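Local coordinates for protein N2152 (Neocallimastix frontalis, PDB 5U22) that probably hydrolyses glycosidic bonds in rare arabinosyl substrates, as a family 39 glycoside hydrolase built from a TIM barrel and a beta sandwich, at residues A43-I48 against R77-G82; E250-E255 against T279-P284; H370-K375 against P388-E393. All blocks are in the same frame, centred on the assembly; numbering follows the deposited sequence.

Interaction 1 of 3, residues A43-I48 against R77-G82; sequences AHYGLI and RQQPIG
The ring of Tyr-45 is the flat group that reaches the 77-82 loop. At its edge, near the ring plane, CE2 lies 3.3 Å from Ile-81 O, while Gln-79 lays its aliphatic part obliquely against the phenol end, CG 3.4 Å from Tyr-45 OH. The planes of the Gln-79 amide and the Tyr-45 ring stand 88° apart. Trp-280, from another loop, stacks its rings with Tyr-45, and His-44 presents a face to CD1 of its sequence neighbour.

Both segments belong to the TIM barrel. Backbone bonds from Ala-43 and Tyr-45 to Arg-68, and from His-44 to Ile-278, place this chain between strands 66-70 and 275-278, consistent with the strand that closes the barrel. A type II turn from Ala-43 to Gly-46 then takes the chain onward to Ile-48. With CG turned opposite the carbonyl carbon and beside the backbone N (chi1 -78°), the Tyr-45 ring is carried out to the neighbouring loop.

The apolar part is small. Ile-48 CG2 meets Ile-81 CG1 at 3.7 Å, and Ile-81 CD1 bends back to lie 4.0 Å from Tyr-45 CE2. Gly-82 has a backbone conformation suited to glycine (phi 110°); a beta carbon there would jam against Ile-81 O and sit tight on Tyr-45 CE2.

The phenol oxygen is hydrogen-bonded to Asp-105 and also to a water that ties the two loops together. This water donates to Tyr-45 OH at 3.1 Å and accepts from Gln-79 N at 2.8 Å.

Interaction 2 of 3, residues E250-E255 against T279-P284; sequences ENHDLE and TWWFVP. With EDO (1,2-ethanediol), chain C.
Glu-255 pushes its carboxylate into the loop 279-284, and OE2 makes the direct bonds to it. This oxygen accepts from Thr-279 OG1 at 2.6 Å on its anti side, and from Trp-281 N at 2.8 Å on its syn lone pair, with an N-H...O angle of 160°. CG opposite the backbone N (chi1 -169°) and an extended chain beyond it deliver the carboxylate to this spot. The other oxygen, OE1, is hydrogen-bonded to Ser-291 OG and accepts a hydrogen bond from a water at 2.6 Å; the same water accepts from Phe-282 N at 2.9 Å. Both carboxylate oxygens are thus held, which should restrain the rotation of the group.

His-252 lies flat on Trp-281. Its imidazole is in a face-to-face stack with the six-membered ring, centroids 3.5 Å apart and planes only 9° from parallel, while His-252 CB makes a CH-pi contact over the five-membered ring. ND1, on the imidazole edge, shares hydrogen bonds with both hydroxyls of an ethanediol molecule, the shorter to O1 at 2.9 Å. A separate buffer molecule is hydrogen-bonded to Trp-280 O; both probably come from the crystallisation liquor.

Phe-282 turns its edge to the short 3-10 segment 252-254: CE2 is 3.4 Å from His-252 O and CZ 3.6 Å from Asp-253 OD1. Lys-381 adds a cation-pi contact to this ring. An Asx turn at Asn-251, whose OD1 accepts from Asp-253 N, opens the 3-10 segment.

The two loops follow strands 242-247 and 275-278, at the C-terminal rim of the TIM barrel, where glycosidases of this fold carry their active sites.

Interaction 3 of 3, residues H370-K375 against P388-E393; sequences HVKVEK and PNTIFE
Val-373 is the centre of the backbone pairing between two antiparallel strands. Its N donates to Phe-392 O at 3.0 Å, and its O accepts from Ile-391 N at 2.9 Å, the latter bond bent to 134°. Ile-391 and Phe-392 therefore both face one residue, a classic beta bulge that shifts the register by one. Beyond it Lys-375 and Asn-389 form a regular hydrogen-bonded pair with two nearly straight bonds.

Apolar contacts gather on the Val-373 side of the sheet. CG2 of this valine sits over one face of the Phe-392 ring, 3.6 Å from CZ, a CH-pi arrangement; Phe-392 reaches it with CG between the backbone N and the carbonyl carbon (chi1 67°). CG1 meets Ile-391 CD1 at 4.1 Å.

Polar side chains mark the other side. His-370 NE2 donates to Glu-393 OE2 at 2.6 Å, in the imidazole plane and on the anti side of the carboxylate, with ring and carboxylate planes 50° apart. ND1 is hydrogen-bonded to Asn-395 OD1, an acceptor; with both ring nitrogens then donating, the imidazole may well be charged. A leucine in place of His-370 would probably leave Glu-393 OE2 without its N-H donor and Asn-395 without its mate, the carboxylate less firmly held. A water links Glu-393 OE1 to Lys-372 NZ, and another joins Thr-390 OG1 to Glu-374 OE1; Glu-374 OE2 is paired with Arg-417. On the Val-373 side, Lys-375 NZ donates to Asn-389 OD1 at 3.1 Å, from above the carbonyl plane, and also forms a salt bridge with Asp-377.

Strand 368-376 is flanked by 389-397 and 415-422, and Val-373 packs on Val-405 and Leu-407 of strand 403-408: the antiparallel pairing and apolar inner side of a beta sandwich.

How the interactions relate
Interactions 1 and 2 adjoin in the TIM barrel, whereas interaction 3 is in the beta sandwich, its nearest atoms about 20 Å from the first and about 16 Å from the second. Trp-280 joins the barrel pair: its ring meets Tyr-45 and Gln-79, with Tyr-45 CD1 3.3 Å from Trp-280 CE3. All three are partly buried, but interaction 1 has no exposed touching residue, interaction 2 one, and interaction 3, farthest from the chain centre, four. Interaction 1 packs apolar and aromatic groups with one water across; interaction 2 depends on a buried carboxylate and a ring stack. Interaction 3 is joined by backbone bonds, with a buried valine and partly exposed phenylalanine on one side and a mostly polar, water-bridged other side.

Interaction 1 of 3, residues A43-I48 against R77-G82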
# COMPACT_ATOMS: atom_id res chain seq x y z
N ALA A 43 2.62 5.62 -1.42
CA ALA A 43 1.54 6.45 -1.97
C ALA A 43 1.85 6.87 -3.40
O ALA A 43 3.00 7.11 -3.76
CB ALA A 43 1.31 7.70 -1.12
N HIS A 44 0.78 6.98 -4.20
CA HIS A 44 0.86 7.50 -5.56
C HIS A 44 1.02 9.01 -5.52
O HIS A 44 0.22 9.70 -4.88
CB HIS A 44 -0.41 7.11 -6.32
CG HIS A 44 -0.37 7.45 -7.77
ND1 HIS A 44 0.75 7.24 -8.55
CD2 HIS A 44 -1.30 7.97 -8.60
CE1 HIS A 44 0.51 7.62 -9.79
NE2 HIS A 44 -0.74 8.06 -9.85
N TYR A 45 2.05 9.54 -6.20
CA TYR A 45 2.41 10.96 -6.12
C TYR A 45 2.54 11.43 -4.68
O TYR A 45 2.31 12.60 -4.36
CB TYR A 45 1.39 11.86 -6.84
CG TYR A 45 1.49 11.91 -8.36
CD1 TYR A 45 0.99 10.87 -9.14
CD2 TYR A 45 2.03 13.03 -9.00
CE1 TYR A 45 1.03 10.94 -10.53
CE2 TYR A 45 2.09 13.10 -10.40
CZ TYR A 45 1.58 12.05 -11.15
OH TYR A 45 1.63 12.11 -12.53
N GLY A 46 2.87 10.50 -3.77
CA GLY A 46 2.97 10.87 -2.37
C GLY A 46 4.24 11.60 -2.05
O GLY A 46 4.28 12.34 -1.06
N LEU A 47 5.27 11.40 -2.86
CA LEU A 47 6.55 12.08 -2.73
C LEU A 47 6.87 12.70 -4.08
O LEU A 47 6.83 11.99 -5.09
CB LEU A 47 7.65 11.11 -2.31
CG LEU A 47 9.08 11.65 -2.22
CD1 LEU A 47 9.16 12.79 -1.22
CD2 LEU A 47 10.04 10.52 -1.84
N ILE A 48 7.17 13.99 -4.10
CA ILE A 48 7.54 14.64 -5.37
C ILE A 48 8.87 15.36 -5.20
O ILE A 48 9.60 15.13 -4.23
CB ILE A 48 6.43 15.58 -5.87
CG1 ILE A 48 6.14 16.68 -4.84
CG2 ILE A 48 5.16 14.77 -6.16
CD1 ILE A 48 5.05 17.62 -5.31
N ARG A 77 3.08 16.59 -20.03
CA ARG A 77 2.95 15.34 -19.31
C ARG A 77 1.60 15.32 -18.59
O ARG A 77 0.81 16.27 -18.66
CB ARG A 77 4.12 15.17 -18.34
CG ARG A 77 5.48 15.44 -18.95
CD ARG A 77 5.72 14.70 -20.26
NE ARG A 77 7.14 14.75 -20.61
CZ ARG A 77 7.68 14.05 -21.60
NH1 ARG A 77 6.93 13.26 -22.34
NH2 ARG A 77 8.98 14.15 -21.84
N GLN A 78 1.33 14.21 -17.90
CA GLN A 78 0.07 14.11 -17.18
C GLN A 78 -0.05 15.18 -16.10
O GLN A 78 -1.10 15.80 -15.94
CB GLN A 78 -0.08 12.72 -16.55
CG GLN A 78 -1.37 12.52 -15.74
CD GLN A 78 -2.63 12.44 -16.59
OE1 GLN A 78 -3.74 12.55 -16.06
NE2 GLN A 78 -2.49 12.24 -17.89
N GLN A 79 1.01 15.40 -15.34
CA GLN A 79 1.00 16.35 -14.23
C GLN A 79 2.25 17.21 -14.26
O GLN A 79 3.26 16.85 -14.88
CB GLN A 79 0.90 15.61 -12.89
CG GLN A 79 -0.38 14.79 -12.70
CD GLN A 79 -1.63 15.66 -12.62
OE1 GLN A 79 -1.56 16.87 -12.39
NE2 GLN A 79 -2.80 15.03 -12.79
N PRO A 80 2.21 18.37 -13.59
CA PRO A 80 3.40 19.23 -13.55
C PRO A 80 4.51 18.73 -12.64
O PRO A 80 5.63 19.26 -12.72
CB PRO A 80 2.85 20.58 -13.04
CG PRO A 80 1.57 20.23 -12.35
CD PRO A 80 1.01 19.05 -13.08
N ILE A 81 4.24 17.74 -11.78
CA ILE A 81 5.17 17.32 -10.73
C ILE A 81 5.33 15.81 -10.71
O ILE A 81 4.52 15.07 -11.29
CB ILE A 81 4.72 17.80 -9.32
CG1 ILE A 81 3.58 16.95 -8.76
CG2 ILE A 81 4.38 19.29 -9.31
CD1 ILE A 81 2.26 16.97 -9.53
N GLY A 82 6.38 15.35 -10.03
CA GLY A 82 6.51 13.97 -9.60
C GLY A 82 7.56 13.14 -10.30
O GLY A 82 7.52 11.91 -10.16
O HOH W 1 2.96 13.43 -14.94

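Interaction 2 of 3, residues E250-E255 against T279-P284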
# COMPACT_ATOMS: atom_id res chain seq x y z
N GLU A 250 -13.94 3.71 -0.43
CA GLU A 250 -14.81 4.25 -1.48
C GLU A 250 -15.03 5.75 -1.32
O GLU A 250 -15.14 6.47 -2.32
CB GLU A 250 -16.16 3.52 -1.49
CG GLU A 250 -16.99 3.63 -0.19
CD GLU A 250 -17.92 2.44 0.03
OE1 GLU A 250 -17.40 1.31 0.18
OE2 GLU A 250 -19.16 2.62 0.03
N ASN A 251 -15.09 6.25 -0.09
CA ASN A 251 -15.15 7.69 0.16
C ASN A 251 -13.74 8.28 0.04
O ASN A 251 -12.87 8.01 0.88
CB ASN A 251 -15.74 7.96 1.54
CG ASN A 251 -15.94 9.44 1.83
OD1 ASN A 251 -15.41 10.30 1.13
ND2 ASN A 251 -16.70 9.73 2.87
N HIS A 252 -13.51 9.10 -0.99
CA HIS A 252 -12.18 9.68 -1.21
C HIS A 252 -11.68 10.46 -0.00
O HIS A 252 -10.47 10.60 0.19
CB HIS A 252 -12.19 10.63 -2.42
CG HIS A 252 -12.67 10.02 -3.70
ND1 HIS A 252 -12.86 10.77 -4.84
CD2 HIS A 252 -12.98 8.74 -4.03
CE1 HIS A 252 -13.27 9.98 -5.82
NE2 HIS A 252 -13.37 8.75 -5.35
N ASP A 253 -12.60 11.02 0.79
CA ASP A 253 -12.19 11.84 1.92
C ASP A 253 -11.53 11.04 3.03
O ASP A 253 -10.95 11.63 3.94
CB ASP A 253 -13.40 12.60 2.47
CG ASP A 253 -13.92 13.64 1.50
OD1 ASP A 253 -13.12 14.14 0.67
OD2 ASP A 253 -15.13 13.95 1.57
N LEU A 254 -11.60 9.71 2.97
CA LEU A 254 -10.95 8.85 3.96
C LEU A 254 -9.54 8.44 3.54
O LEU A 254 -8.92 7.62 4.24
CB LEU A 254 -11.81 7.60 4.20
CG LEU A 254 -13.25 7.80 4.70
CD1 LEU A 254 -13.73 6.59 5.51
CD2 LEU A 254 -13.44 9.09 5.49
N GLU A 255 -9.04 8.97 2.43
CA GLU A 255 -7.65 8.75 2.06
C GLU A 255 -6.75 9.16 3.22
O GLU A 255 -6.90 10.24 3.79
CB GLU A 255 -7.31 9.57 0.80
CG GLU A 255 -5.98 9.22 0.15
CD GLU A 255 -5.68 10.12 -1.04
OE1 GLU A 255 -5.00 11.16 -0.85
OE2 GLU A 255 -6.17 9.81 -2.15
N THR A 279 -3.94 6.05 -2.71
CA THR A 279 -4.39 6.85 -3.84
C THR A 279 -3.82 8.27 -3.79
O THR A 279 -3.24 8.72 -2.79
CB THR A 279 -5.92 6.95 -3.87
OG1 THR A 279 -6.41 7.23 -2.54
CG2 THR A 279 -6.53 5.66 -4.39
N TRP A 280 -4.02 8.98 -4.90
CA TRP A 280 -3.81 10.43 -5.01
C TRP A 280 -5.11 11.01 -5.55
O TRP A 280 -5.21 11.33 -6.74
CB TRP A 280 -2.63 10.75 -5.91
CG TRP A 280 -2.36 12.23 -6.07
CD1 TRP A 280 -2.39 13.18 -5.09
CD2 TRP A 280 -2.03 12.90 -7.28
NE1 TRP A 280 -2.07 14.41 -5.62
CE2 TRP A 280 -1.86 14.26 -6.97
CE3 TRP A 280 -1.86 12.48 -8.61
CZ2 TRP A 280 -1.53 15.21 -7.94
CZ3 TRP A 280 -1.53 13.41 -9.56
CH2 TRP A 280 -1.36 14.76 -9.23
N TRP A 281 -6.11 11.12 -4.68
CA TRP A 281 -7.39 11.66 -5.14
C TRP A 281 -7.39 13.18 -5.22
O TRP A 281 -8.20 13.73 -5.98
CB TRP A 281 -8.54 11.22 -4.23
CG TRP A 281 -9.08 9.87 -4.53
CD1 TRP A 281 -9.09 8.79 -3.70
CD2 TRP A 281 -9.68 9.44 -5.76
NE1 TRP A 281 -9.68 7.72 -4.33
CE2 TRP A 281 -10.05 8.10 -5.60
CE3 TRP A 281 -9.96 10.08 -6.97
CZ2 TRP A 281 -10.67 7.37 -6.61
CZ3 TRP A 281 -10.58 9.36 -7.97
CH2 TRP A 281 -10.92 8.01 -7.78
N PHE A 282 -6.54 13.86 -4.47
CA PHE A 282 -6.59 15.32 -4.36
C PHE A 282 -5.44 15.91 -5.16
O PHE A 282 -4.37 16.23 -4.64
CB PHE A 282 -6.60 15.70 -2.90
CG PHE A 282 -7.76 15.09 -2.20
CD1 PHE A 282 -9.03 15.58 -2.42
CD2 PHE A 282 -7.60 13.95 -1.43
CE1 PHE A 282 -10.13 14.97 -1.83
CE2 PHE A 282 -8.69 13.35 -0.84
CZ PHE A 282 -9.96 13.87 -1.04
N VAL A 283 -5.69 16.04 -6.46
CA VAL A 283 -4.70 16.46 -7.44
C VAL A 283 -4.11 17.83 -7.11
O VAL A 283 -2.91 18.03 -7.36
CB VAL A 283 -5.32 16.41 -8.85
CG1 VAL A 283 -4.37 16.99 -9.88
CG2 VAL A 283 -5.64 14.98 -9.21
N PRO A 284 -4.85 18.79 -6.54
CA PRO A 284 -4.19 20.05 -6.13
C PRO A 284 -3.10 19.89 -5.09
O PRO A 284 -2.32 20.84 -4.91
CB PRO A 284 -5.35 20.89 -5.57
CG PRO A 284 -6.54 20.41 -6.32
CD PRO A 284 -6.31 18.92 -6.45
C1 EDO C . -11.75 14.52 -5.05
O1 EDO C . -12.21 13.48 -4.19
C2 EDO C . -11.38 13.92 -6.40
O2 EDO C . -12.53 13.23 -6.93
O HOH W 2 -4.47 13.01 -2.65

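Interaction 3 of 3, residues H370-K375 against P388-E393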
# COMPACT_ATOMS: atom_id res chain seq x y z
N HIS A 370 3.49 -5.76 30.14
CA HIS A 370 3.16 -4.35 30.22
C HIS A 370 2.42 -3.93 28.95
O HIS A 370 2.95 -4.11 27.85
CB HIS A 370 4.41 -3.51 30.42
CG HIS A 370 4.11 -2.07 30.67
ND1 HIS A 370 3.55 -1.63 31.85
CD2 HIS A 370 4.23 -0.98 29.88
CE1 HIS A 370 3.36 -0.32 31.78
NE2 HIS A 370 3.78 0.09 30.60
N VAL A 371 1.21 -3.39 29.10
CA VAL A 371 0.34 -3.09 27.97
C VAL A 371 0.09 -1.59 27.91
O VAL A 371 -0.46 -1.02 28.85
CB VAL A 371 -0.99 -3.86 28.06
CG1 VAL A 371 -1.90 -3.51 26.89
CG2 VAL A 371 -0.71 -5.36 28.11
N LYS A 372 0.50 -0.97 26.82
CA LYS A 372 0.19 0.43 26.57
C LYS A 372 -0.77 0.50 25.40
O LYS A 372 -0.49 -0.04 24.32
CB LYS A 372 1.46 1.23 26.28
CG LYS A 372 1.20 2.68 25.91
CD LYS A 372 2.53 3.39 25.70
CE LYS A 372 2.37 4.89 25.51
NZ LYS A 372 3.71 5.54 25.25
N VAL A 373 -1.91 1.15 25.61
CA VAL A 373 -2.97 1.25 24.61
C VAL A 373 -3.07 2.72 24.20
O VAL A 373 -3.27 3.59 25.05
CB VAL A 373 -4.30 0.72 25.16
CG1 VAL A 373 -5.39 0.79 24.10
CG2 VAL A 373 -4.13 -0.71 25.66
N GLU A 374 -2.94 2.99 22.90
CA GLU A 374 -2.96 4.36 22.39
C GLU A 374 -3.98 4.50 21.27
O GLU A 374 -4.37 3.53 20.63
CB GLU A 374 -1.59 4.79 21.85
CG GLU A 374 -0.44 4.55 22.77
CD GLU A 374 0.88 4.85 22.08
OE1 GLU A 374 1.13 6.04 21.82
OE2 GLU A 374 1.62 3.91 21.77
N LYS A 375 -4.37 5.75 21.02
CA LYS A 375 -5.22 6.07 19.88
C LYS A 375 -4.69 7.31 19.16
O LYS A 375 -4.04 8.17 19.76
CB LYS A 375 -6.68 6.31 20.29
CG LYS A 375 -6.89 7.53 21.19
CD LYS A 375 -8.37 7.71 21.49
CE LYS A 375 -8.61 8.75 22.59
NZ LYS A 375 -8.15 10.10 22.18
N PRO A 388 -0.59 10.91 18.93
CA PRO A 388 -1.53 10.02 19.62
C PRO A 388 -1.70 10.39 21.08
O PRO A 388 -0.98 11.21 21.65
CB PRO A 388 -0.87 8.65 19.48
CG PRO A 388 0.56 8.93 19.36
CD PRO A 388 0.67 10.22 18.59
N ASN A 389 -2.69 9.74 21.69
CA ASN A 389 -2.98 9.86 23.11
C ASN A 389 -2.92 8.48 23.74
O ASN A 389 -3.36 7.50 23.13
CB ASN A 389 -4.36 10.48 23.34
CG ASN A 389 -4.64 11.64 22.40
OD1 ASN A 389 -5.47 11.54 21.49
ND2 ASN A 389 -3.92 12.73 22.59
N THR A 390 -2.40 8.40 24.95
CA THR A 390 -2.39 7.14 25.68
C THR A 390 -3.72 6.98 26.40
O THR A 390 -4.05 7.77 27.29
CB THR A 390 -1.21 7.09 26.64
OG1 THR A 390 -0.00 7.22 25.88
CG2 THR A 390 -1.18 5.74 27.36
N ILE A 391 -4.50 5.98 26.00
CA ILE A 391 -5.77 5.69 26.67
C ILE A 391 -5.52 5.17 28.08
O ILE A 391 -6.07 5.70 29.06
CB ILE A 391 -6.59 4.68 25.85
CG1 ILE A 391 -6.79 5.18 24.42
CG2 ILE A 391 -7.93 4.41 26.53
CD1 ILE A 391 -7.59 4.22 23.56
N PHE A 392 -4.71 4.13 28.21
CA PHE A 392 -4.30 3.61 29.50
C PHE A 392 -3.06 2.75 29.30
O PHE A 392 -2.72 2.36 28.18
CB PHE A 392 -5.42 2.82 30.20
CG PHE A 392 -5.79 1.51 29.52
CD1 PHE A 392 -5.11 0.34 29.81
CD2 PHE A 392 -6.87 1.45 28.66
CE1 PHE A 392 -5.46 -0.86 29.21
CE2 PHE A 392 -7.23 0.26 28.05
CZ PHE A 392 -6.53 -0.90 28.33
N GLU A 393 -2.38 2.47 30.41
CA GLU A 393 -1.14 1.70 30.41
C GLU A 393 -1.06 0.95 31.74
O GLU A 393 -1.08 1.59 32.79
CB GLU A 393 0.05 2.64 30.23
CG GLU A 393 1.39 1.98 30.22
CD GLU A 393 2.48 2.92 29.72
OE1 GLU A 393 2.22 4.14 29.58
OE2 GLU A 393 3.59 2.42 29.46
O HOH W 3 4.07 5.84 28.38
O HOH W 4 0.09 8.14 23.13